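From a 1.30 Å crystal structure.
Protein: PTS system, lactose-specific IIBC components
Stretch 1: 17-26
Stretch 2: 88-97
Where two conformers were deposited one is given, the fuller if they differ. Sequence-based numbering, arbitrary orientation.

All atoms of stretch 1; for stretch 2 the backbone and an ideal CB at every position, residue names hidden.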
# COMPACT_ATOMS: atom_id res chain seq x y z
N GLY A 17 -12.47 -5.04 -1.58
CA GLY A 17 -11.94 -5.34 -0.26
C GLY A 17 -10.61 -6.08 -0.28
O GLY A 17 -10.02 -6.39 0.77
N THR A 18 -10.10 -6.35 -1.46
CA THR A 18 -8.83 -7.00 -1.58
C THR A 18 -7.70 -6.18 -0.92
O THR A 18 -6.73 -6.76 -0.43
CB THR A 18 -8.50 -7.35 -3.05
OG1 THR A 18 -7.36 -8.19 -3.10
CG2 THR A 18 -8.26 -6.14 -3.91
N SER A 19 -7.80 -4.85 -0.92
CA SER A 19 -6.77 -4.01 -0.29
C SER A 19 -6.55 -4.36 1.19
O SER A 19 -5.44 -4.30 1.71
CB SER A 19 -7.11 -2.52 -0.45
OG SER A 19 -8.41 -2.23 -0.03
N ALA A 20 -7.62 -4.72 1.88
CA ALA A 20 -7.54 -5.07 3.28
C ALA A 20 -6.67 -6.32 3.50
O ALA A 20 -6.04 -6.45 4.55
CB ALA A 20 -8.92 -5.30 3.89
N GLN A 21 -6.65 -7.24 2.53
CA GLN A 21 -5.84 -8.46 2.63
C GLN A 21 -4.36 -8.10 2.75
O GLN A 21 -3.63 -8.66 3.56
CB GLN A 21 -6.05 -9.36 1.40
CG GLN A 21 -7.48 -9.81 1.19
CD GLN A 21 -7.73 -11.19 1.76
OE1 GLN A 21 -6.94 -11.66 2.59
NE2 GLN A 21 -8.82 -11.83 1.36
N LEU A 22 -3.90 -7.17 1.92
CA LEU A 22 -2.51 -6.74 2.00
C LEU A 22 -2.25 -5.88 3.23
O LEU A 22 -1.24 -6.07 3.90
CB LEU A 22 -2.04 -6.06 0.71
CG LEU A 22 -0.56 -5.67 0.73
CD1 LEU A 22 0.35 -6.88 0.94
CD2 LEU A 22 -0.13 -4.89 -0.52
N ALA A 23 -3.16 -4.95 3.56
CA ALA A 23 -2.97 -4.15 4.79
C ALA A 23 -2.83 -5.06 6.01
O ALA A 23 -1.97 -4.82 6.87
CB ALA A 23 -4.11 -3.13 4.96
N ASN A 24 -3.68 -6.07 6.09
CA ASN A 24 -3.60 -6.99 7.22
C ASN A 24 -2.27 -7.73 7.27
O ASN A 24 -1.68 -7.88 8.35
CB ASN A 24 -4.70 -8.05 7.17
CG ASN A 24 -6.08 -7.47 7.42
OD1 ASN A 24 -6.24 -6.38 7.98
ND2 ASN A 24 -7.11 -8.22 7.03
N ALA A 25 -1.78 -8.20 6.13
CA ALA A 25 -0.50 -8.90 6.07
C ALA A 25 0.64 -7.98 6.50
O ALA A 25 1.53 -8.40 7.25
CB ALA A 25 -0.28 -9.50 4.66
N ILE A 26 0.63 -6.75 6.01
CA ILE A 26 1.67 -5.79 6.37
C ILE A 26 1.66 -5.56 7.87
O ILE A 26 2.71 -5.58 8.53
CB ILE A 26 1.47 -4.45 5.64
CG1 ILE A 26 1.71 -4.61 4.13
CG2 ILE A 26 2.38 -3.36 6.28
CD1 ILE A 26 1.21 -3.44 3.29
N UNK A 88 2.01 -11.52 -7.88
CA UNK A 88 2.82 -10.76 -6.92
C UNK A 88 2.00 -10.39 -5.69
O UNK A 88 2.38 -10.65 -4.54
CB UNK A 88 3.38 -9.50 -7.57
N UNK A 89 0.88 -9.74 -5.92
CA UNK A 89 0.06 -9.22 -4.85
C UNK A 89 -0.48 -10.35 -3.96
O UNK A 89 -0.44 -10.29 -2.73
CB UNK A 89 -1.09 -8.40 -5.43
N UNK A 90 -1.03 -11.39 -4.60
CA UNK A 90 -1.61 -12.49 -3.84
C UNK A 90 -0.54 -13.17 -2.99
O UNK A 90 -0.78 -13.48 -1.83
CB UNK A 90 -2.27 -13.50 -4.78
N UNK A 91 0.65 -13.36 -3.52
CA UNK A 91 1.73 -13.91 -2.71
C UNK A 91 2.03 -13.07 -1.48
O UNK A 91 2.22 -13.59 -0.39
CB UNK A 91 3.00 -14.05 -3.56
N UNK A 92 2.06 -11.76 -1.63
CA UNK A 92 2.23 -10.90 -0.46
C UNK A 92 1.12 -11.03 0.58
O UNK A 92 1.40 -10.99 1.78
CB UNK A 92 2.32 -9.44 -0.91
N UNK A 93 -0.12 -11.19 0.14
CA UNK A 93 -1.22 -11.29 1.09
C UNK A 93 -1.13 -12.52 1.98
O UNK A 93 -1.70 -12.54 3.07
CB UNK A 93 -2.55 -11.30 0.34
N UNK A 94 -0.41 -13.54 1.50
CA UNK A 94 -0.25 -14.80 2.21
C UNK A 94 0.99 -14.87 3.08
O UNK A 94 1.20 -15.87 3.73
CB UNK A 94 -0.22 -15.95 1.20
N UNK A 95 1.80 -13.82 3.10
CA UNK A 95 3.05 -13.84 3.84
C UNK A 95 3.32 -12.52 4.53
O UNK A 95 3.81 -11.59 3.88
CB UNK A 95 4.21 -14.18 2.91
N UNK A 96 3.03 -12.44 5.84
CA UNK A 96 3.35 -11.21 6.55
C UNK A 96 4.80 -10.77 6.41
O UNK A 96 5.09 -9.57 6.28
CB UNK A 96 3.02 -11.38 8.03
N UNK A 97 5.74 -11.71 6.46
CA UNK A 97 7.15 -11.34 6.34
C UNK A 97 7.45 -10.74 4.96
O UNK A 97 8.16 -9.74 4.87
CB UNK A 97 8.04 -12.56 6.59

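Position 88 lies in a helix, and its ideal CB has nothing of stretch 1 within 5.5 Å. The residue is Glu 88, whose OE1 is hydrogen-bonded elsewhere in the structure.

At position 89 the CB points sideways and also finds nothing close. Beyond it, however, lie the carbonyl of Thr 18 and the side chain of Leu 22. A long side chain with a donor at its tip could reach the carbonyl, and an aromatic or long apolar one could pack on the leucine. The residue is Tyr 89, with chi1 t. Its OH donates to Thr 18 O at 2.7 Å. Thr 18 O also accepts from Gln 21 N at 3.0 Å, so it serves both the helix and the contact. The ring packs against Leu 22, with Tyr 89 CE1 3.6 Å from Leu 22 CD2.

Positions 90 and 91 have no stretch 1 atoms near the CB, so many residues would suit. They are Ile 90 and His 91, neither in contact with stretch 1.

At position 92 the CB points toward stretch 1, and the ideal CB is 3.7 Å from Leu 22 CD1. An apolar side chain suits this neighbour. Leu 92 is found.

Position 93 points sideways. Its ideal CB is 4.1 Å from Gln 21 CB and 5.2 Å from Ala 25 CB. A small or medium side chain fits: Ala, Ser, Thr or Val. The residue is Thr 93, with chi1 p. Its CG2 is 3.8 Å from Gln 21 CB, while its OG1 donates back to Ile 90 O at 2.7 Å. A water donates to both Gln 21 O (2.8 Å) and Thr 93 O (2.9 Å), joining the two backbones.

Position 94 points away, so a polar residue would do. Lys 94 bends back until its NZ is 4.4 Å from Gln 21 OE1, too far for a hydrogen bond.

Position 95 also points away. It directly precedes a helix, which favours Ser, Thr, Asp or Asn. Ser 95 is the N-cap; its OG caps a backbone N just past the stretch.

At position 96 the ideal CB is 3.4 Å from Ala 25 O, so a compact residue suits. Phi of -54° in the first turn of a helix allows proline. Pro 96 is found, its CA 3.4 Å from Ala 25 O in a CA-H...O contact.

Position 97 points away and is unconstrained by stretch 1; it is Ser 97.

Stretch 2 88-97: EYIHLTKSPS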
# COMPACT_ATOMS: atom_id res chain seq x y z
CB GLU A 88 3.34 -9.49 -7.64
CG GLU A 88 4.01 -8.45 -6.76
CD GLU A 88 4.27 -7.13 -7.48
OE1 GLU A 88 3.47 -6.73 -8.38
OE2 GLU A 88 5.29 -6.49 -7.13
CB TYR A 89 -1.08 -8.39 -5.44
CG TYR A 89 -1.99 -7.78 -4.42
CD1 TYR A 89 -1.71 -6.52 -3.91
CD2 TYR A 89 -3.13 -8.43 -3.95
CE1 TYR A 89 -2.52 -5.93 -2.99
CE2 TYR A 89 -3.94 -7.84 -3.01
CZ TYR A 89 -3.64 -6.58 -2.55
OH TYR A 89 -4.44 -5.94 -1.63
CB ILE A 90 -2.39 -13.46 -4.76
CG1 ILE A 90 -3.63 -12.75 -5.33
CG2 ILE A 90 -2.74 -14.75 -4.00
CD1 ILE A 90 -4.67 -12.28 -4.31
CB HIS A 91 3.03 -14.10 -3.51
CG HIS A 91 3.00 -15.29 -4.41
ND1 HIS A 91 3.56 -15.30 -5.66
CD2 HIS A 91 2.45 -16.51 -4.23
CE1 HIS A 91 3.37 -16.49 -6.21
NE2 HIS A 91 2.70 -17.24 -5.36
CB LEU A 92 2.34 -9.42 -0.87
CG LEU A 92 3.51 -8.99 -1.78
CD1 LEU A 92 3.32 -7.55 -2.20
CD2 LEU A 92 4.86 -9.19 -1.14
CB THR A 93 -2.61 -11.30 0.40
OG1 THR A 93 -2.81 -12.49 -0.38
CG2 THR A 93 -2.80 -10.05 -0.45
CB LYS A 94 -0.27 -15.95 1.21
CG LYS A 94 -1.64 -16.13 0.57
CD LYS A 94 -2.73 -16.45 1.60
CE LYS A 94 -3.51 -15.23 2.13
NZ LYS A 94 -4.91 -15.59 2.50
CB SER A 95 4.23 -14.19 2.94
OG SER A 95 5.45 -14.09 3.68
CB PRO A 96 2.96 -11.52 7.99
CG PRO A 96 1.82 -12.55 7.83
CD PRO A 96 2.25 -13.39 6.67
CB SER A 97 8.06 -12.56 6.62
OG SER A 97 7.89 -13.08 7.93
O HOH W 1 -3.92 -11.26 4.46
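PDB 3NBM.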